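Local atomic coordinates of Glp_546_48378_50642 (Giardia intestinalis, PDB entry 2QVW), a protein that cleaves double-stranded RNA into siRNAs of 21 to 23 base pairs for the RNA interference pathway. Residues E297-I302 with R320-P325; G324-S329 with L669-T674; D332-L337 with Y408-G413; L340-L345 with F657-L662; A377-V382 with K402-M407. All blocks are in the same frame, centred on the assembly; numbering follows the deposited sequence.

Interaction 1. Residues E297-I302 with R320-P325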
# COMPACT_ATOMS: atom_id res chain seq x y z
N GLU A 297 -2.98 1.27 7.22
CA GLU A 297 -2.35 0.96 5.95
C GLU A 297 -3.39 0.71 4.86
O GLU A 297 -3.19 1.07 3.71
CB GLU A 297 -1.41 -0.24 6.10
CG GLU A 297 -0.06 0.12 6.74
CD GLU A 297 0.86 -1.08 6.93
OE1 GLU A 297 0.51 -1.97 7.73
OE2 GLU A 297 1.92 -1.14 6.28
N ARG A 298 -4.51 0.09 5.21
CA ARG A 298 -5.57 -0.15 4.24
C ARG A 298 -6.13 1.20 3.81
O ARG A 298 -6.58 1.37 2.67
CB ARG A 298 -6.68 -1.01 4.84
CG ARG A 298 -7.92 -1.15 3.97
CD ARG A 298 -7.66 -1.91 2.68
NE ARG A 298 -8.90 -2.19 1.95
CZ ARG A 298 -8.95 -2.70 0.72
NH1 ARG A 298 -7.84 -2.98 0.07
NH2 ARG A 298 -10.11 -2.91 0.14
N TYR A 299 -6.12 2.17 4.73
CA TYR A 299 -6.61 3.51 4.43
C TYR A 299 -5.74 4.11 3.35
O TYR A 299 -6.18 4.27 2.21
CB TYR A 299 -6.57 4.40 5.67
CG TYR A 299 -6.57 5.88 5.36
CD1 TYR A 299 -7.65 6.49 4.72
CD2 TYR A 299 -5.46 6.67 5.65
CE1 TYR A 299 -7.62 7.83 4.39
CE2 TYR A 299 -5.43 8.00 5.32
CZ TYR A 299 -6.50 8.58 4.69
OH TYR A 299 -6.45 9.90 4.34
N PHE A 300 -4.51 4.46 3.71
CA PHE A 300 -3.57 5.07 2.78
C PHE A 300 -3.54 4.33 1.44
O PHE A 300 -3.35 4.94 0.39
CB PHE A 300 -2.17 5.09 3.38
CG PHE A 300 -1.11 5.59 2.44
CD1 PHE A 300 -1.15 6.90 1.97
CD2 PHE A 300 -0.08 4.75 2.02
CE1 PHE A 300 -0.18 7.36 1.07
CE2 PHE A 300 0.89 5.20 1.12
CZ PHE A 300 0.84 6.51 0.65
N ALA A 301 -3.74 3.03 1.50
CA ALA A 301 -3.74 2.21 0.30
C ALA A 301 -4.92 2.59 -0.58
O ALA A 301 -4.81 2.66 -1.80
CB ALA A 301 -3.82 0.75 0.67
N ILE A 302 -6.05 2.85 0.07
CA ILE A 302 -7.27 3.23 -0.62
C ILE A 302 -7.18 4.66 -1.13
O ILE A 302 -7.66 4.98 -2.21
CB ILE A 302 -8.51 3.08 0.31
CG1 ILE A 302 -8.88 1.60 0.42
CG2 ILE A 302 -9.68 3.88 -0.23
CD1 ILE A 302 -10.20 1.34 1.13
N ARG A 320 -4.73 18.58 6.49
CA ARG A 320 -3.77 17.48 6.56
C ARG A 320 -3.59 16.67 5.28
O ARG A 320 -4.53 16.50 4.49
CB ARG A 320 -4.19 16.56 7.70
CG ARG A 320 -5.64 16.19 7.66
CD ARG A 320 -6.00 15.21 8.76
NE ARG A 320 -7.37 14.76 8.60
CZ ARG A 320 -8.42 15.55 8.79
NH1 ARG A 320 -8.24 16.81 9.15
NH2 ARG A 320 -9.64 15.08 8.59
N THR A 321 -2.38 16.17 5.09
CA THR A 321 -2.04 15.37 3.92
C THR A 321 -1.15 14.22 4.36
O THR A 321 -0.00 14.43 4.72
CB THR A 321 -1.29 16.19 2.89
OG1 THR A 321 -2.16 17.21 2.38
CG2 THR A 321 -0.84 15.33 1.74
N PRO A 322 -1.68 12.99 4.34
CA PRO A 322 -1.02 11.73 4.72
C PRO A 322 0.10 11.32 3.77
O PRO A 322 -0.05 11.40 2.55
CB PRO A 322 -2.16 10.71 4.70
CG PRO A 322 -3.41 11.55 4.80
CD PRO A 322 -3.08 12.73 3.94
N PHE A 323 1.22 10.87 4.32
CA PHE A 323 2.33 10.44 3.49
C PHE A 323 2.75 9.03 3.85
O PHE A 323 2.75 8.64 5.02
CB PHE A 323 3.51 11.39 3.61
CG PHE A 323 3.93 11.68 5.03
CD1 PHE A 323 3.42 12.79 5.71
CD2 PHE A 323 4.84 10.86 5.69
CE1 PHE A 323 3.82 13.07 7.02
CE2 PHE A 323 5.24 11.14 6.99
CZ PHE A 323 4.73 12.25 7.66
N GLY A 324 3.10 8.26 2.83
CA GLY A 324 3.52 6.89 3.08
C GLY A 324 4.91 6.83 3.67
O GLY A 324 5.56 7.86 3.84
N PRO A 325 5.39 5.62 4.02
CA PRO A 325 6.74 5.52 4.59
C PRO A 325 7.70 6.39 3.80
O PRO A 325 7.52 6.61 2.60
CB PRO A 325 7.05 4.03 4.47
CG PRO A 325 5.70 3.41 4.69
CD PRO A 325 4.78 4.28 3.87
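Helix 295-306 packs against strand 320-322 and the chain just after it, and Tyr299 and Phe300 carry the contact to Pro322 and Gly324. It is largely buried. Tyr299 meets the strand with the far end of its ring. The OH lies 3.5 Å from Pro322 CG, and Tyr299 CE2 is 4.1 Å from the same carbon. Pro322 CG sits at the ring edge, near the ring plane. The two side chains cross at about a right angle. The polar need of the hydroxyl is met elsewhere, by a hydrogen bond with Thr98 OG1, and its meeting with the proline is van der Waals packing.

Strand 320-322 is an outermost strand of a six-stranded antiparallel sheet and pairs with strand 35-37. The other five strands come from the N-terminal domain. The contact therefore joins a helix near the start of the first RNase III region to that sheet.

Phe300 reaches past the strand. CG anti to the backbone N (chi1 175°) directs its ring toward Gly324. The ring tip rests on the backbone of Gly324, with Phe300 CZ 3.6 Å from Gly324 N and Phe300 CE2 3.7 Å from Gly324 CA. The approach is oblique. Gly324 has no side chain, which lets the ring lie against its main chain. Phe300 also touches His330 and Val333 of helix 330-356.

Interaction 2. Residues G324-S329 with L669-T674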
# COMPACT_ATOMS: atom_id res chain seq x y z
N GLY A 324 3.10 8.26 2.83
CA GLY A 324 3.52 6.89 3.08
C GLY A 324 4.91 6.83 3.67
O GLY A 324 5.56 7.86 3.84
N PRO A 325 5.39 5.62 4.02
CA PRO A 325 6.74 5.52 4.59
C PRO A 325 7.70 6.39 3.80
O PRO A 325 7.52 6.61 2.60
CB PRO A 325 7.05 4.03 4.47
CG PRO A 325 5.70 3.41 4.69
CD PRO A 325 4.78 4.28 3.87
N PHE A 326 8.71 6.92 4.47
CA PHE A 326 9.70 7.76 3.82
C PHE A 326 9.06 9.03 3.24
O PHE A 326 9.57 9.61 2.27
CB PHE A 326 10.43 6.97 2.72
CG PHE A 326 10.92 5.62 3.18
CD1 PHE A 326 10.14 4.47 3.00
CD2 PHE A 326 12.14 5.50 3.85
CE1 PHE A 326 10.56 3.24 3.49
CE2 PHE A 326 12.56 4.27 4.34
CZ PHE A 326 11.77 3.14 4.16
N GLY A 327 7.96 9.45 3.84
CA GLY A 327 7.28 10.66 3.40
C GLY A 327 6.92 10.72 1.93
O GLY A 327 6.91 11.80 1.32
N VAL A 328 6.60 9.57 1.35
CA VAL A 328 6.24 9.47 -0.06
C VAL A 328 4.75 9.71 -0.29
O VAL A 328 3.90 9.02 0.25
CB VAL A 328 6.61 8.08 -0.62
CG1 VAL A 328 6.51 8.09 -2.14
CG2 VAL A 328 8.01 7.69 -0.18
N SER A 329 4.44 10.69 -1.13
CA SER A 329 3.06 11.04 -1.44
C SER A 329 2.25 9.86 -1.96
O SER A 329 2.79 8.93 -2.53
CB SER A 329 3.02 12.18 -2.47
OG SER A 329 2.29 11.81 -3.62
N LEU A 669 14.88 -0.95 -2.84
CA LEU A 669 16.13 -0.20 -2.74
C LEU A 669 15.99 1.30 -2.79
O LEU A 669 16.79 2.02 -2.19
CB LEU A 669 17.09 -0.61 -3.84
CG LEU A 669 18.10 -1.73 -3.57
CD1 LEU A 669 18.88 -2.01 -4.84
CD2 LEU A 669 19.04 -1.33 -2.44
N HIS A 670 14.99 1.79 -3.51
CA HIS A 670 14.81 3.22 -3.63
C HIS A 670 13.39 3.64 -3.33
O HIS A 670 12.66 4.05 -4.22
CB HIS A 670 15.22 3.65 -5.03
CG HIS A 670 16.56 3.12 -5.45
ND1 HIS A 670 17.68 3.23 -4.66
CD2 HIS A 670 16.94 2.44 -6.55
CE1 HIS A 670 18.70 2.64 -5.26
NE2 HIS A 670 18.28 2.16 -6.41
N PRO A 671 13.00 3.59 -2.06
CA PRO A 671 11.66 3.94 -1.57
C PRO A 671 11.13 5.33 -1.90
O PRO A 671 9.93 5.57 -1.81
CB PRO A 671 11.78 3.72 -0.06
CG PRO A 671 13.21 4.02 0.20
CD PRO A 671 13.89 3.29 -0.93
N THR A 672 12.01 6.26 -2.27
CA THR A 672 11.57 7.61 -2.59
C THR A 672 11.50 7.94 -4.07
O THR A 672 10.85 8.92 -4.45
CB THR A 672 12.48 8.64 -1.94
OG1 THR A 672 13.77 8.58 -2.57
CG2 THR A 672 12.62 8.36 -0.46
N LEU A 673 12.16 7.15 -4.90
CA LEU A 673 12.18 7.38 -6.34
C LEU A 673 10.83 7.06 -7.00
O LEU A 673 10.00 6.35 -6.43
CB LEU A 673 13.30 6.56 -6.98
CG LEU A 673 14.70 6.90 -6.46
CD1 LEU A 673 15.75 6.06 -7.17
CD2 LEU A 673 14.97 8.36 -6.72
N THR A 674 10.63 7.59 -8.21
CA THR A 674 9.38 7.37 -8.93
C THR A 674 9.56 6.54 -10.19
O THR A 674 10.60 5.94 -10.42
CB THR A 674 8.74 8.69 -9.33
OG1 THR A 674 9.71 9.51 -9.99
CG2 THR A 674 8.20 9.43 -8.11
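The backbones come nearest at Val328 and Thr672, whose CA atoms are 6.2 Å apart, and each segment is folded into a tight turn. In 324-329, Gly327 and Val328 both face Gly324 in a G1 beta bulge. Gly324 N bonds to Val328 O at 2.8 Å, and Gly327 has the positive phi that glycine accepts readily. In 669-674, a type I turn runs from His670 to Leu673.

Phe326 and Pro671 form the main side-chain contact. The proline lies over one face of the phenyl ring in a CH-pi contact. Pro671 CB is 3.8 Å from the centroid of the Phe326 ring and 21° off the ring normal, displaced toward the rim. Its nearest ring atom is Phe326 CD1, at 3.6 Å. Pro671 CG covers the other part of the same ring, 4.1 Å from Phe326 CD2. CG anti to the carbonyl carbon (chi1 -49°) sets the Phe326 ring beside Pro671. Nearer the backbone, Phe326 CB packs on Thr672 CG2 at 4.1 Å. Val328 lies beside this pair and turns CG2 to the carbonyl oxygen of Pro671.

Leu673 O accepts a hydrogen bond from Arg336 NE, which ties the turn to helix 330-356. The contact joins loops of the two RNase III domains, and its His670-Pro671-Thr672 turn is the site of a bound manganese ion.

Interaction 3. Residues D332-L337 with Y408-G413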
# COMPACT_ATOMS: atom_id res chain seq x y z
N ASP A 332 2.86 9.51 -5.61
CA ASP A 332 4.05 8.78 -5.98
C ASP A 332 3.81 7.30 -5.75
O ASP A 332 4.20 6.47 -6.56
CB ASP A 332 5.24 9.24 -5.13
CG ASP A 332 5.52 10.71 -5.29
OD1 ASP A 332 5.44 11.21 -6.44
OD2 ASP A 332 5.84 11.37 -4.27
N VAL A 333 3.17 6.97 -4.65
CA VAL A 333 2.89 5.58 -4.38
C VAL A 333 2.12 4.96 -5.54
O VAL A 333 2.47 3.89 -6.00
CB VAL A 333 2.09 5.41 -3.09
CG1 VAL A 333 1.82 3.96 -2.84
CG2 VAL A 333 2.86 5.99 -1.92
N PHE A 334 1.08 5.63 -6.02
CA PHE A 334 0.31 5.12 -7.15
C PHE A 334 1.25 4.94 -8.31
O PHE A 334 1.21 3.95 -9.03
CB PHE A 334 -0.78 6.10 -7.55
CG PHE A 334 -1.62 5.63 -8.73
CD1 PHE A 334 -3.01 5.50 -8.60
CD2 PHE A 334 -1.05 5.35 -9.96
CE1 PHE A 334 -3.80 5.08 -9.66
CE2 PHE A 334 -1.83 4.93 -11.03
CZ PHE A 334 -3.21 4.80 -10.88
N GLN A 335 2.10 5.93 -8.51
CA GLN A 335 3.06 5.91 -9.59
C GLN A 335 3.95 4.67 -9.53
O GLN A 335 4.10 3.96 -10.52
CB GLN A 335 3.91 7.17 -9.52
CG GLN A 335 4.28 7.74 -10.87
CD GLN A 335 5.19 8.95 -10.77
OE1 GLN A 335 4.89 9.92 -10.05
NE2 GLN A 335 6.31 8.92 -11.50
N ARG A 336 4.55 4.41 -8.37
CA ARG A 336 5.46 3.26 -8.23
C ARG A 336 4.82 1.91 -7.90
O ARG A 336 5.53 0.93 -7.67
CB ARG A 336 6.55 3.60 -7.22
CG ARG A 336 6.06 4.16 -5.90
CD ARG A 336 7.10 5.10 -5.31
NE ARG A 336 8.40 4.46 -5.21
CZ ARG A 336 8.70 3.52 -4.31
NH1 ARG A 336 7.78 3.13 -3.45
NH2 ARG A 336 9.90 2.98 -4.29
N LEU A 337 3.49 1.85 -7.87
CA LEU A 337 2.81 0.60 -7.59
C LEU A 337 2.27 0.09 -8.92
O LEU A 337 2.14 -1.12 -9.13
CB LEU A 337 1.65 0.81 -6.60
CG LEU A 337 2.04 1.05 -5.14
CD1 LEU A 337 0.78 1.21 -4.30
CD2 LEU A 337 2.86 -0.12 -4.63
N TYR A 408 -5.66 -0.53 -12.72
CA TYR A 408 -5.58 -1.99 -12.65
C TYR A 408 -4.20 -2.44 -12.22
O TYR A 408 -4.06 -3.22 -11.29
CB TYR A 408 -5.91 -2.60 -14.01
CG TYR A 408 -6.12 -4.09 -13.95
CD1 TYR A 408 -7.39 -4.62 -13.70
CD2 TYR A 408 -5.06 -4.98 -14.14
CE1 TYR A 408 -7.59 -6.00 -13.66
CE2 TYR A 408 -5.25 -6.35 -14.10
CZ TYR A 408 -6.52 -6.86 -13.86
OH TYR A 408 -6.72 -8.22 -13.82
N GLU A 409 -3.18 -1.94 -12.91
CA GLU A 409 -1.79 -2.29 -12.62
C GLU A 409 -1.39 -1.83 -11.23
O GLU A 409 -0.58 -2.47 -10.56
CB GLU A 409 -0.88 -1.65 -13.66
CG GLU A 409 -1.28 -1.93 -15.10
CD GLU A 409 -0.54 -1.06 -16.10
OE1 GLU A 409 -0.54 0.18 -15.93
OE2 GLU A 409 0.04 -1.61 -17.06
N GLU A 410 -1.94 -0.70 -10.80
CA GLU A 410 -1.66 -0.16 -9.48
C GLU A 410 -2.17 -1.15 -8.44
O GLU A 410 -1.44 -1.54 -7.54
CB GLU A 410 -2.36 1.19 -9.34
CG GLU A 410 -1.88 2.07 -8.20
CD GLU A 410 -2.39 1.64 -6.84
OE1 GLU A 410 -3.43 0.95 -6.76
OE2 GLU A 410 -1.77 2.02 -5.83
N ILE A 411 -3.44 -1.56 -8.56
CA ILE A 411 -4.03 -2.52 -7.64
C ILE A 411 -3.16 -3.77 -7.58
O ILE A 411 -2.87 -4.29 -6.50
CB ILE A 411 -5.46 -2.95 -8.08
CG1 ILE A 411 -6.49 -1.95 -7.58
CG2 ILE A 411 -5.79 -4.34 -7.52
CD1 ILE A 411 -6.30 -0.57 -8.10
N VAL A 412 -2.76 -4.25 -8.75
CA VAL A 412 -1.92 -5.43 -8.87
C VAL A 412 -0.63 -5.18 -8.11
O VAL A 412 -0.19 -6.01 -7.33
CB VAL A 412 -1.60 -5.75 -10.35
CG1 VAL A 412 -0.70 -6.95 -10.45
CG2 VAL A 412 -2.88 -6.02 -11.10
N GLY A 413 -0.03 -4.01 -8.32
CA GLY A 413 1.20 -3.68 -7.64
C GLY A 413 1.00 -3.56 -6.14
O GLY A 413 1.92 -3.79 -5.37
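Glu409, Glu410 and Gly413 of helix 404-417 meet Phe334 and Leu337 of helix 330-356. The short helical segments cross nearly perpendicular, at 87°, with their axes 8.4 Å apart at closest approach.

Glu409 comes first and touches through its backbone: its carbonyl oxygen is beside Leu337 O. These are two acceptors, and nothing bonds them. Its side chain goes elsewhere, close to a bound manganese ion and to Glu338. Glu338, Asp406 and Glu409 probably bind manganese in this RNase III domain, and Glu338 lies in its Glu-Leu-Leu-Gly-Asp signature.

Glu410 follows and fills the middle of the contact. Its CG lies over the centre of one face of Phe334, 3.6 Å from the ring centroid and 11° off the normal. Glu410 CB comes in at the far end of the ring, 4.0 Å from Phe334 CZ. The chain then bends at chi2 (-77°). The carboxylate lies against Leu337, with Glu410 OE2 3.7 Å from Leu337 CB.

At Gly413 the backbones are close, with its CA 4.6 Å from Leu337 CA. The glycine leaves room for Leu337 O, which faces Gly413 CA in a CA-H...O contact.

Across this contact the buried carboxylate of Glu410 meets mainly carbon. Such a setting would tend to favour its protonated form unless other partners compensate.

Interaction 4. Residues L340-L345 with F657-L662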
# COMPACT_ATOMS: atom_id res chain seq x y z
N LEU A 340 5.16 -1.25 -10.91
CA LEU A 340 5.42 -2.59 -10.41
C LEU A 340 4.28 -3.56 -10.71
O LEU A 340 4.51 -4.74 -10.94
CB LEU A 340 5.63 -2.56 -8.90
CG LEU A 340 6.02 -3.92 -8.34
CD1 LEU A 340 7.46 -4.23 -8.69
CD2 LEU A 340 5.83 -3.93 -6.84
N GLY A 341 3.05 -3.07 -10.70
CA GLY A 341 1.92 -3.93 -10.98
C GLY A 341 1.96 -4.35 -12.42
O GLY A 341 1.59 -5.47 -12.78
N ASP A 342 2.42 -3.44 -13.26
CA ASP A 342 2.55 -3.68 -14.69
C ASP A 342 3.44 -4.91 -14.96
O ASP A 342 3.12 -5.78 -15.78
CB ASP A 342 3.15 -2.45 -15.35
CG ASP A 342 3.07 -2.49 -16.85
OD1 ASP A 342 3.36 -3.56 -17.44
OD2 ASP A 342 2.74 -1.45 -17.45
N ALA A 343 4.57 -4.95 -14.25
CA ALA A 343 5.55 -6.02 -14.37
C ALA A 343 5.13 -7.38 -13.81
O ALA A 343 5.36 -8.41 -14.44
CB ALA A 343 6.85 -5.58 -13.72
N VAL A 344 4.53 -7.40 -12.62
CA VAL A 344 4.08 -8.66 -12.02
C VAL A 344 2.94 -9.20 -12.85
O VAL A 344 2.86 -10.39 -13.10
CB VAL A 344 3.55 -8.47 -10.58
CG1 VAL A 344 4.67 -8.03 -9.66
CG2 VAL A 344 2.46 -7.46 -10.56
N LEU A 345 2.06 -8.30 -13.27
CA LEU A 345 0.93 -8.66 -14.09
C LEU A 345 1.46 -9.27 -15.37
O LEU A 345 0.95 -10.28 -15.85
CB LEU A 345 0.10 -7.42 -14.42
CG LEU A 345 -0.82 -7.52 -15.64
CD1 LEU A 345 -1.75 -8.72 -15.52
CD2 LEU A 345 -1.62 -6.25 -15.76
N PHE A 657 10.09 -12.51 -15.95
CA PHE A 657 10.46 -12.59 -14.55
C PHE A 657 11.51 -11.58 -14.17
O PHE A 657 11.41 -10.92 -13.14
CB PHE A 657 11.02 -13.96 -14.22
CG PHE A 657 11.47 -14.08 -12.79
CD1 PHE A 657 10.54 -14.21 -11.76
CD2 PHE A 657 12.82 -14.07 -12.47
CE1 PHE A 657 10.94 -14.31 -10.44
CE2 PHE A 657 13.23 -14.18 -11.13
CZ PHE A 657 12.29 -14.30 -10.13
N LEU A 658 12.55 -11.48 -15.00
CA LEU A 658 13.63 -10.54 -14.75
C LEU A 658 13.08 -9.14 -14.59
O LEU A 658 13.46 -8.41 -13.67
CB LEU A 658 14.63 -10.56 -15.91
CG LEU A 658 15.78 -9.57 -15.78
CD1 LEU A 658 16.42 -9.72 -14.40
CD2 LEU A 658 16.80 -9.80 -16.88
N LYS A 659 12.17 -8.77 -15.50
CA LYS A 659 11.57 -7.45 -15.46
C LYS A 659 10.86 -7.24 -14.14
O LYS A 659 10.95 -6.17 -13.54
CB LYS A 659 10.57 -7.28 -16.60
CG LYS A 659 9.99 -5.86 -16.67
CD LYS A 659 8.83 -5.76 -17.64
CE LYS A 659 8.27 -4.34 -17.68
NZ LYS A 659 7.01 -4.22 -18.47
N CYS A 660 10.15 -8.26 -13.68
CA CYS A 660 9.42 -8.19 -12.42
C CYS A 660 10.41 -8.12 -11.24
O CYS A 660 10.32 -7.24 -10.38
CB CYS A 660 8.54 -9.43 -12.29
SG CYS A 660 7.37 -9.37 -10.96
N SER A 661 11.34 -9.06 -11.22
CA SER A 661 12.36 -9.15 -10.19
C SER A 661 13.05 -7.82 -9.93
O SER A 661 12.98 -7.29 -8.82
CB SER A 661 13.40 -10.19 -10.61
OG SER A 661 14.39 -10.35 -9.62
N LEU A 662 13.71 -7.28 -10.95
CA LEU A 662 14.41 -6.01 -10.82
C LEU A 662 13.55 -4.91 -10.23
O LEU A 662 13.90 -4.31 -9.21
CB LEU A 662 14.92 -5.54 -12.17
CG LEU A 662 16.19 -6.21 -12.68
CD1 LEU A 662 16.51 -5.67 -14.07
CD2 LEU A 662 17.35 -5.95 -11.69
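The carboxylate of Asp342 is the flat group that reaches across, with OD1 turned to Lys659 NZ. They are 3.8 Å apart, a long salt bridge. Its other oxygen, OD2, lies close to Glu409 OE2, a pair of like charges near a bound manganese ion. The second flat group, the ring of Phe657, takes no part across the helices. Ser661 CB covers one of its faces, offset toward the rim, and the ring packs on Leu728 and Ala740. Lys659 spans the gap because its chain is extended beyond CG. The two charged side chains cross obliquely.

The helices come from the two RNase III domains of one chain. Helix 330-356 and helix 648-669 run roughly antiparallel, at 147°, with the segment axes 8.3 Å apart. This resembles the dimer interface of bacterial RNase III, formed here within a single polypeptide.

Ala343 and Cys660 allow the close approach, with their CA atoms 4.8 Å apart. Ala343 CB points at the other helix and lies 3.9 Å from Cys660 CA. It also touches Lys659 O, at 4.1 Å. Cys660 SG is anti to the backbone N (chi1 -169°). It packs on Val344, with SG 3.9 Å from Val344 CB and nearer still to CG1. On the side of helix 404-417, Val344 also touches Val412 and Phe416.

Interaction 5. Residues A377-V382 with K402-M407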
# COMPACT_ATOMS: atom_id res chain seq x y z
N ALA A 377 -8.04 -3.23 -23.03
CA ALA A 377 -8.59 -4.34 -22.28
C ALA A 377 -8.75 -4.01 -20.80
O ALA A 377 -9.86 -4.08 -20.26
CB ALA A 377 -7.71 -5.58 -22.46
N LEU A 378 -7.65 -3.64 -20.15
CA LEU A 378 -7.67 -3.32 -18.73
C LEU A 378 -8.62 -2.19 -18.42
O LEU A 378 -9.26 -2.18 -17.38
CB LEU A 378 -6.28 -2.94 -18.24
CG LEU A 378 -5.18 -4.01 -18.28
CD1 LEU A 378 -3.98 -3.50 -17.49
CD2 LEU A 378 -5.67 -5.33 -17.69
N ASN A 379 -8.72 -1.23 -19.33
CA ASN A 379 -9.62 -0.10 -19.16
C ASN A 379 -11.05 -0.62 -19.08
O ASN A 379 -11.95 0.08 -18.64
CB ASN A 379 -9.47 0.86 -20.34
CG ASN A 379 -10.05 2.24 -20.07
OD1 ASN A 379 -11.24 2.37 -19.79
ND2 ASN A 379 -9.21 3.27 -20.14
N TYR A 380 -11.25 -1.86 -19.50
CA TYR A 380 -12.56 -2.48 -19.48
C TYR A 380 -12.82 -3.21 -18.17
O TYR A 380 -13.94 -3.25 -17.67
CB TYR A 380 -12.68 -3.48 -20.63
CG TYR A 380 -13.91 -4.35 -20.51
CD1 TYR A 380 -15.18 -3.82 -20.74
CD2 TYR A 380 -13.81 -5.67 -20.06
CE1 TYR A 380 -16.32 -4.58 -20.53
CE2 TYR A 380 -14.94 -6.43 -19.85
CZ TYR A 380 -16.20 -5.88 -20.08
OH TYR A 380 -17.34 -6.61 -19.83
N LEU A 381 -11.77 -3.82 -17.63
CA LEU A 381 -11.85 -4.56 -16.38
C LEU A 381 -12.05 -3.58 -15.24
O LEU A 381 -12.67 -3.88 -14.24
CB LEU A 381 -10.56 -5.36 -16.13
CG LEU A 381 -10.05 -6.24 -17.27
CD1 LEU A 381 -8.76 -6.89 -16.83
CD2 LEU A 381 -11.09 -7.30 -17.65
N VAL A 382 -11.49 -2.39 -15.43
CA VAL A 382 -11.59 -1.32 -14.44
C VAL A 382 -13.01 -0.76 -14.43
O VAL A 382 -13.55 -0.42 -13.37
CB VAL A 382 -10.59 -0.18 -14.76
CG1 VAL A 382 -10.72 0.92 -13.71
CG2 VAL A 382 -9.17 -0.74 -14.80
N LYS A 402 -3.20 10.51 -17.68
CA LYS A 402 -3.83 9.66 -16.67
C LYS A 402 -4.78 8.72 -17.39
O LYS A 402 -5.47 9.11 -18.34
CB LYS A 402 -4.58 10.52 -15.65
CG LYS A 402 -4.74 9.89 -14.25
CD LYS A 402 -3.45 9.90 -13.43
CE LYS A 402 -3.13 8.50 -12.92
NZ LYS A 402 -2.23 8.51 -11.72
N THR A 403 -4.84 7.47 -16.93
CA THR A 403 -5.66 6.44 -17.55
C THR A 403 -6.32 5.50 -16.54
O THR A 403 -5.76 5.22 -15.50
CB THR A 403 -4.80 5.59 -18.49
OG1 THR A 403 -4.45 6.37 -19.64
CG2 THR A 403 -5.52 4.32 -18.90
N TRP A 404 -7.50 5.01 -16.87
CA TRP A 404 -8.17 4.09 -15.98
C TRP A 404 -7.28 2.89 -15.86
O TRP A 404 -6.88 2.48 -14.77
CB TRP A 404 -9.50 3.60 -16.56
CG TRP A 404 -10.60 4.60 -16.65
CD1 TRP A 404 -11.65 4.57 -17.52
CD2 TRP A 404 -10.79 5.77 -15.84
NE1 TRP A 404 -12.48 5.64 -17.31
CE2 TRP A 404 -11.99 6.38 -16.28
CE3 TRP A 404 -10.09 6.34 -14.78
CZ2 TRP A 404 -12.47 7.57 -15.70
CZ3 TRP A 404 -10.57 7.52 -14.20
CH2 TRP A 404 -11.76 8.11 -14.65
N ALA A 405 -6.95 2.34 -17.02
CA ALA A 405 -6.15 1.12 -17.06
C ALA A 405 -5.05 1.10 -16.02
O ALA A 405 -4.77 0.06 -15.44
CB ALA A 405 -5.58 0.91 -18.43
N ASP A 406 -4.43 2.26 -15.79
CA ASP A 406 -3.34 2.39 -14.83
C ASP A 406 -3.76 1.86 -13.48
O ASP A 406 -2.97 1.21 -12.77
CB ASP A 406 -2.93 3.85 -14.67
CG ASP A 406 -2.65 4.53 -15.98
OD1 ASP A 406 -2.31 5.74 -15.93
OD2 ASP A 406 -2.76 3.87 -17.04
N MET A 407 -5.00 2.15 -13.11
CA MET A 407 -5.52 1.72 -11.82
C MET A 407 -5.41 0.21 -11.65
O MET A 407 -5.09 -0.28 -10.57
CB MET A 407 -6.97 2.17 -11.66
CG MET A 407 -7.14 3.67 -11.39
SD MET A 407 -8.82 4.14 -10.85
CE MET A 407 -9.28 5.22 -12.14
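Asn379 and Trp404 face each other obliquely, where helix 375-384 packs on the start of helix 404-417 in the first RNase III domain. Helix 404-417 carries Asp406 and Glu409, two probable manganese ligands of that domain.

The Asn379 amide meets the indole at its edge. Asn379 OD1 lies in the ring plane, 3.2 Å from Trp404 CD1, and the amide and ring planes are 55° apart. The amide nitrogen lies near the base of the indole side chain, with Asn379 ND2 3.6 Å from Trp404 CB. CG anti to the backbone N (chi1 -164°) brings the Asn379 amide to Trp404. Thr403 adds its methyl, with CG2 4.0 Å from Asn379 ND2.

Beside this polar end the contact is apolar. Ala405 CB rests against helix 375-384, 3.9 Å from Leu378 CB and equally near Asn379 N. The small residue lets the backbones approach, with the CA atoms of Asn379 and Ala405 4.2 Å apart. Leu378 also touches Tyr408 and Glu409 further along helix 404-417.

Val382 lies one turn further along the same side of helix 375-384 and crosses Trp404 at about a right angle. Its two methyls divide the work: Val382 CG1 meets Trp404 CB at 4.1 Å, and Val382 CG2 meets Trp404 O at 4.0 Å.

From the N terminus, interaction 1 comes first and closes a short loop, with 17 residues between 297-302 and 320-325. Interaction 2 opens where it ends, sharing Gly324 and Pro325, and closes a long span to 669-674. Interactions 3, 4 and 5 all lie within that span. Interactions 3 and 4 both use helix 330-356, and their segments alternate along the chain. Interaction 5 sits inside both, and shares helix 404-417 with interaction 3. Interactions 3 and 5 build the first RNase III domain, and interaction 1 joins it to the N-terminal sheet. Interactions 2 and 4 tie it to the second RNase III domain.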